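Local coordinates for lipopolysaccharide biosynthesis protein wbpB (Thermus thermophilus, PDB 3O9Z) that binds NAD and 2-oxoglutarate and acts as a dehydrogenase in the biosynthesis of the sugar 2,3-diacetamido-2,3-dideoxy-D-mannuronic acid, at residues 186-189 / 190-194; 287-290 / 291-295. One frame throughout, in Å; residues are numbered along the deposited sequence.

Contact 1: 186-189 / 190-194. With AKG (2-oxoglutaric acid), chain F; NAD (nicotinamide-adenine-dinucleotide), chain E.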
loop_
_atom_site.group_PDB
_atom_site.type_symbol
_atom_site.label_atom_id
_atom_site.label_comp_id
_atom_site.label_asym_id
_atom_site.label_seq_id
_atom_site.Cartn_x
_atom_site.Cartn_y
_atom_site.Cartn_z
ATOM N N ILE A 186 27.412 4.130 -0.588
ATOM C CA ILE A 186 28.019 3.072 -1.408
ATOM C C ILE A 186 28.749 3.639 -2.611
ATOM O O ILE A 186 29.748 3.068 -3.077
ATOM C CB ILE A 186 26.959 2.045 -1.830
ATOM C CG1 ILE A 186 27.656 0.788 -2.394
ATOM C CG2 ILE A 186 25.932 2.607 -2.842
ATOM C CD1 ILE A 186 28.195 -0.069 -1.290
ATOM N N HIS A 187 28.280 4.754 -3.172
ATOM C CA HIS A 187 28.937 5.376 -4.301
ATOM C C HIS A 187 30.396 5.638 -3.976
ATOM O O HIS A 187 31.260 5.315 -4.796
ATOM C CB HIS A 187 28.255 6.703 -4.650
ATOM C CG HIS A 187 27.004 6.569 -5.459
ATOM N ND1 HIS A 187 26.996 6.125 -6.765
ATOM C CD2 HIS A 187 25.722 6.875 -5.147
ATOM C CE1 HIS A 187 25.756 6.161 -7.227
ATOM N NE2 HIS A 187 24.962 6.585 -6.258
ATOM N N PHE A 188 30.639 6.296 -2.861
ATOM C CA PHE A 188 32.027 6.639 -2.574
ATOM C C PHE A 188 32.816 5.485 -1.963
ATOM O O PHE A 188 34.033 5.435 -2.227
ATOM C CB PHE A 188 32.185 7.978 -1.827
ATOM C CG PHE A 188 31.845 7.943 -0.363
ATOM C CD1 PHE A 188 30.645 8.449 0.083
ATOM C CD2 PHE A 188 32.764 7.461 0.567
ATOM C CE1 PHE A 188 30.321 8.432 1.414
ATOM C CE2 PHE A 188 32.438 7.444 1.902
ATOM C CZ PHE A 188 31.210 7.927 2.308
ATOM N N PHE A 189 32.201 4.597 -1.175
ATOM C CA PHE A 189 32.944 3.416 -0.704
ATOM C C PHE A 189 33.408 2.645 -1.940
ATOM O O PHE A 189 34.545 2.128 -1.988
ATOM C CB PHE A 189 32.197 2.583 0.343
ATOM C CG PHE A 189 32.018 3.316 1.637
ATOM C CD1 PHE A 189 33.113 3.694 2.409
ATOM C CD2 PHE A 189 30.754 3.635 2.089
ATOM C CE1 PHE A 189 32.923 4.393 3.584
ATOM C CE2 PHE A 189 30.576 4.292 3.282
ATOM C CZ PHE A 189 31.652 4.718 4.014
ATOM N N ASP A 190 32.537 2.528 -2.942
ATOM C CA ASP A 190 32.907 1.835 -4.157
ATOM C C ASP A 190 33.976 2.561 -4.965
ATOM O O ASP A 190 34.926 1.923 -5.465
ATOM C CB ASP A 190 31.655 1.534 -4.987
ATOM C CG ASP A 190 32.001 0.755 -6.220
ATOM O OD1 ASP A 190 32.146 -0.485 -6.076
ATOM O OD2 ASP A 190 32.205 1.421 -7.256
ATOM N N LEU A 191 33.875 3.886 -5.068
ATOM C CA LEU A 191 34.903 4.686 -5.732
ATOM C C LEU A 191 36.255 4.434 -5.073
ATOM O O LEU A 191 37.261 4.197 -5.770
ATOM C CB LEU A 191 34.543 6.184 -5.620
ATOM C CG LEU A 191 35.624 7.164 -6.089
ATOM C CD1 LEU A 191 35.970 6.966 -7.572
ATOM C CD2 LEU A 191 35.172 8.612 -5.811
ATOM N N LEU A 192 36.272 4.471 -3.749
ATOM C CA LEU A 192 37.531 4.299 -3.023
ATOM C C LEU A 192 38.081 2.890 -3.164
ATOM O O LEU A 192 39.303 2.740 -3.278
ATOM C CB LEU A 192 37.340 4.609 -1.547
ATOM C CG LEU A 192 37.009 6.087 -1.280
ATOM C CD1 LEU A 192 36.523 6.252 0.171
ATOM C CD2 LEU A 192 38.171 7.076 -1.603
ATOM N N ALA A 193 37.235 1.862 -3.169
ATOM C CA ALA A 193 37.695 0.489 -3.366
ATOM C C ALA A 193 38.268 0.331 -4.768
ATOM O O ALA A 193 39.294 -0.345 -4.974
ATOM C CB ALA A 193 36.534 -0.517 -3.094
ATOM N N TRP A 194 37.576 0.880 -5.753
ATOM C CA TRP A 194 38.043 0.850 -7.146
ATOM C C TRP A 194 39.415 1.515 -7.318
ATOM O O TRP A 194 40.305 0.956 -7.986
ATOM C CB TRP A 194 36.983 1.554 -8.005
ATOM C CG TRP A 194 37.229 1.660 -9.464
ATOM C CD1 TRP A 194 37.421 0.629 -10.347
ATOM C CD2 TRP A 194 37.135 2.861 -10.242
ATOM N NE1 TRP A 194 37.502 1.146 -11.625
ATOM C CE2 TRP A 194 37.288 2.500 -11.592
ATOM C CE3 TRP A 194 36.881 4.200 -9.928
ATOM C CZ2 TRP A 194 37.283 3.445 -12.624
ATOM C CZ3 TRP A 194 36.854 5.141 -10.956
ATOM C CH2 TRP A 194 37.056 4.753 -12.289
HETATM C C1 AKG F . 20.528 7.898 -4.258
HETATM O O1 AKG F . 19.840 8.904 -3.943
HETATM O O2 AKG F . 20.160 6.749 -3.990
HETATM C C2 AKG F . 21.733 7.999 -5.053
HETATM O O5 AKG F . 22.346 6.970 -5.331
HETATM C C3 AKG F . 22.243 9.342 -5.504
HETATM C C4 AKG F . 23.277 9.813 -4.483
HETATM C C5 AKG F . 23.752 11.234 -4.710
HETATM O O3 AKG F . 22.914 12.130 -4.927
HETATM O O4 AKG F . 24.960 11.480 -4.679
HETATM P PA NAD E . 11.794 5.392 -5.194
HETATM O O1A NAD E . 11.556 6.655 -5.934
HETATM O O2A NAD E . 11.283 5.172 -3.762
HETATM O O5B NAD E . 11.176 4.330 -6.186
HETATM C C5B NAD E . 11.177 3.012 -5.710
HETATM C C4B NAD E . 10.165 2.198 -6.553
HETATM O O4B NAD E . 10.253 0.784 -6.240
HETATM C C3B NAD E . 8.728 2.622 -6.140
HETATM O O3B NAD E . 7.958 3.052 -7.282
HETATM C C2B NAD E . 8.145 1.386 -5.433
HETATM O O2B NAD E . 6.727 1.220 -5.580
HETATM C C1B NAD E . 8.905 0.296 -6.246
HETATM N N9A NAD E . 8.863 -1.007 -5.533
HETATM C C8A NAD E . 8.638 -1.379 -4.243
HETATM N N7A NAD E . 8.657 -2.705 -4.122
HETATM C C5A NAD E . 8.811 -3.230 -5.381
HETATM C C6A NAD E . 8.882 -4.566 -5.931
HETATM N N6A NAD E . 8.722 -5.655 -5.117
HETATM N N1A NAD E . 9.083 -4.576 -7.244
HETATM C C2A NAD E . 9.235 -3.579 -8.105
HETATM N N3A NAD E . 9.143 -2.315 -7.616
HETATM C C4A NAD E . 8.971 -2.177 -6.296
HETATM O O3 NAD E . 13.368 5.111 -5.164
HETATM P PN NAD E . 14.508 5.435 -6.184
HETATM O O1N NAD E . 15.225 6.705 -5.727
HETATM O O2N NAD E . 13.986 5.360 -7.592
HETATM O O5D NAD E . 15.597 4.310 -5.867
HETATM C C5D NAD E . 15.390 3.118 -6.583
HETATM C C4D NAD E . 16.736 2.371 -6.555
HETATM O O4D NAD E . 17.624 3.156 -7.382
HETATM C C3D NAD E . 17.396 2.212 -5.177
HETATM O O3D NAD E . 18.168 0.970 -5.243
HETATM C C2D NAD E . 18.396 3.379 -5.184
HETATM O O2D NAD E . 19.540 3.117 -4.386
HETATM C C1D NAD E . 18.791 3.578 -6.652
HETATM N N1N NAD E . 19.187 4.950 -6.965
HETATM C C2N NAD E . 20.301 5.164 -7.631
HETATM C C3N NAD E . 20.769 6.409 -7.998
HETATM C C7N NAD E . 22.077 6.451 -8.676
HETATM O O7N NAD E . 22.531 5.467 -9.299
HETATM N N7N NAD E . 22.650 7.649 -8.679
HETATM C C4N NAD E . 19.978 7.514 -7.654
HETATM C C5N NAD E . 18.760 7.248 -7.027
HETATM C C6N NAD E . 18.347 5.961 -6.693
HETATM O O HOH W 1 31.338 4.055 -7.408
#

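Contact 2: 287-290 / 291-295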
loop_
_atom_site.group_PDB
_atom_site.type_symbol
_atom_site.label_atom_id
_atom_site.label_comp_id
_atom_site.label_asym_id
_atom_site.label_seq_id
_atom_site.Cartn_x
_atom_site.Cartn_y
_atom_site.Cartn_z
ATOM N N ALA A 287 32.946 -2.751 -1.574
ATOM C CA ALA A 287 32.211 -1.636 -0.971
ATOM C C ALA A 287 30.994 -2.082 -0.189
ATOM O O ALA A 287 30.689 -1.532 0.841
ATOM C CB ALA A 287 31.787 -0.668 -2.073
ATOM N N ILE A 288 30.393 -3.189 -0.646
ATOM C CA ILE A 288 29.335 -3.791 0.163
ATOM C C ILE A 288 29.772 -4.351 1.531
ATOM O O ILE A 288 29.131 -4.188 2.552
ATOM C CB ILE A 288 28.576 -4.843 -0.698
ATOM C CG1 ILE A 288 27.716 -4.102 -1.746
ATOM C CG2 ILE A 288 27.672 -5.712 0.160
ATOM C CD1 ILE A 288 27.347 -4.969 -2.902
ATOM N N ARG A 289 30.989 -4.907 1.530
ATOM C CA ARG A 289 31.556 -5.399 2.778
ATOM C C ARG A 289 31.828 -4.253 3.760
ATOM O O ARG A 289 31.476 -4.320 4.923
ATOM C CB ARG A 289 32.834 -6.186 2.475
ATOM C CG ARG A 289 33.460 -6.728 3.732
ATOM C CD ARG A 289 34.832 -7.350 3.410
ATOM N NE ARG A 289 35.887 -6.348 3.159
ATOM C CZ ARG A 289 36.671 -5.856 4.107
ATOM N NH1 ARG A 289 36.512 -6.216 5.376
ATOM N NH2 ARG A 289 37.555 -4.929 3.762
ATOM N N VAL A 290 32.384 -3.154 3.238
ATOM C CA VAL A 290 32.611 -1.972 4.060
ATOM C C VAL A 290 31.335 -1.333 4.612
ATOM O O VAL A 290 31.164 -1.081 5.812
ATOM C CB VAL A 290 33.382 -0.900 3.269
ATOM C CG1 VAL A 290 33.541 0.364 4.099
ATOM C CG2 VAL A 290 34.739 -1.433 2.833
ATOM N N ALA A 291 30.374 -1.151 3.705
ATOM C CA ALA A 291 29.121 -0.579 4.135
ATOM C C ALA A 291 28.387 -1.434 5.159
ATOM O O ALA A 291 27.790 -0.937 6.140
ATOM C CB ALA A 291 28.234 -0.267 2.926
ATOM N N ALA A 292 28.455 -2.747 4.933
ATOM C CA ALA A 292 27.782 -3.628 5.896
ATOM C C ALA A 292 28.415 -3.604 7.297
ATOM O O ALA A 292 27.697 -3.543 8.308
ATOM C CB ALA A 292 27.759 -5.067 5.343
ATOM N N LEU A 293 29.751 -3.555 7.337
ATOM C CA LEU A 293 30.480 -3.411 8.603
ATOM C C LEU A 293 30.019 -2.195 9.377
ATOM O O LEU A 293 29.811 -2.220 10.598
ATOM C CB LEU A 293 31.979 -3.282 8.346
ATOM C CG LEU A 293 32.828 -4.478 7.942
ATOM C CD1 LEU A 293 34.254 -4.066 7.590
ATOM C CD2 LEU A 293 32.801 -5.462 9.124
ATOM N N LEU A 294 29.866 -1.099 8.628
ATOM C CA LEU A 294 29.481 0.175 9.209
ATOM C C LEU A 294 28.099 0.196 9.865
ATOM O O LEU A 294 27.792 1.111 10.639
ATOM C CB LEU A 294 29.593 1.257 8.129
ATOM C CG LEU A 294 31.011 1.746 7.827
ATOM C CD1 LEU A 294 31.034 2.653 6.580
ATOM C CD2 LEU A 294 31.554 2.498 9.072
ATOM N N ARG A 295 27.225 -0.769 9.561
ATOM C CA ARG A 295 25.937 -0.793 10.268
ATOM C C ARG A 295 26.018 -1.067 11.754
ATOM O O ARG A 295 25.162 -0.647 12.529
ATOM C CB ARG A 295 24.947 -1.789 9.636
ATOM C CG ARG A 295 24.688 -1.486 8.187
ATOM C CD ARG A 295 23.772 -2.506 7.478
ATOM N NE ARG A 295 23.872 -2.189 6.081
ATOM C CZ ARG A 295 24.101 -3.061 5.104
ATOM N NH1 ARG A 295 24.125 -4.391 5.375
ATOM N NH2 ARG A 295 24.272 -2.653 3.867
#

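Contact 1: 186-189 / 190-194
Phe188 and Leu192 touch one turn apart in helix 186-196, a local i to i+4 contact in the C-terminal alpha/beta domain of this Gfo/Idh/MocA-type oxidoreductase. The two side chains run alongside each other, and Leu192 CD1 comes in at the edge of the phenyl ring, in its plane, 4.0 Å from Phe188 CD2. With CG between its backbone N and carbonyl carbon (chi1 76°), Phe188 puts CE2 over one face of the Phe189 ring, offset toward the rim. Leu192 N donates to Phe188 O at 2.9 Å. On another side of the helix a water donates to both His187 O and Asp190 OD2, and OD2 also forms a salt bridge with Arg133. His187 faces the ligand: NE2 donates to the keto oxygen O5 of 2-oxoglutarate at 2.8 Å (N-H...O 145°), and O5 lies at the ring edge. A leucine here, with no N-H to offer, would probably leave the ligand freer to shift at its keto oxygen. Phe262 meets the histidine ring edge-to-face. Farther along, Phe189 packs edge-to-face with Trp225, Leu192 rests on Leu216 and Leu218 of strand 211-218, and helix 281-294 lies alongside.

Contact 2: 287-290 / 291-295
Leu293 folds back over the preceding turn of helix 281-294, an alpha helix packed between helix 186-196, strand 199-207 and helix 109-122 of the Rossmann domain. Its CB lies close to two carbonyl oxygens, 3.5 Å from Val290 O and a little farther from Arg289 O. The next atom, CG, is anti to the carbonyl carbon (chi1 -74°), which brings it in to 3.3 Å from Arg289 O. At the tip, CD1 runs alongside the arginine chain and approaches the guanidinium obliquely, 3.8 Å from Arg289 NH1. The same carbonyl, Arg289 O, accepts the hydrogen bond of Leu293 N at 3.1 Å with an N-H...O angle of 163°, so the leucine lies against the oxygen that its own backbone grips.

Arg289 bends at chi3 (75°), and the guanidinium presents NH1 to the leucine methyl, while NH2 makes a salt bridge with Glu286 OE1 and a hydrogen bond to Ala199 O, so the group that carries the methyl is itself held at its other end. While Leu293 lies on the exposed side, Leu294 is buried: its CD1 meets Val290 CG1 at 4.2 Å, and both residues face helix 186-196 and strand 199-207. Past them the chain reaches Arg295, whose guanidinium is fixed by Leu107 O, Gly178 O and Thr182 OG1 and makes a cation-pi contact with Trp108. One face of that guanidinium lies over Ala292, with CA 3.7 Å above the plane and over its centre.

Contact 1 comes first along the chain and contact 2 about a hundred residues later, yet their centres are only about 11 Å apart, because helices 186-196 and 281-294 pack together. Phe189 CZ meets Leu294 CD1 at 3.4 Å, and Ala287 CB fits against Asp190 N at 3.4 Å. The earlier helix touches strands 152-160 and 211-218 of the six-stranded sheet, the later one strand 199-207 of that sheet. Helix 281-294 also touches helix 109-122 and follows strand 279-280 of the Rossmann sheet, so it has contacts in both domains and lies against the helix whose His187 reaches 2-oxoglutarate, consistent with a place at the domain junction; the side chain of Ala291 is about 12 Å from that ligand.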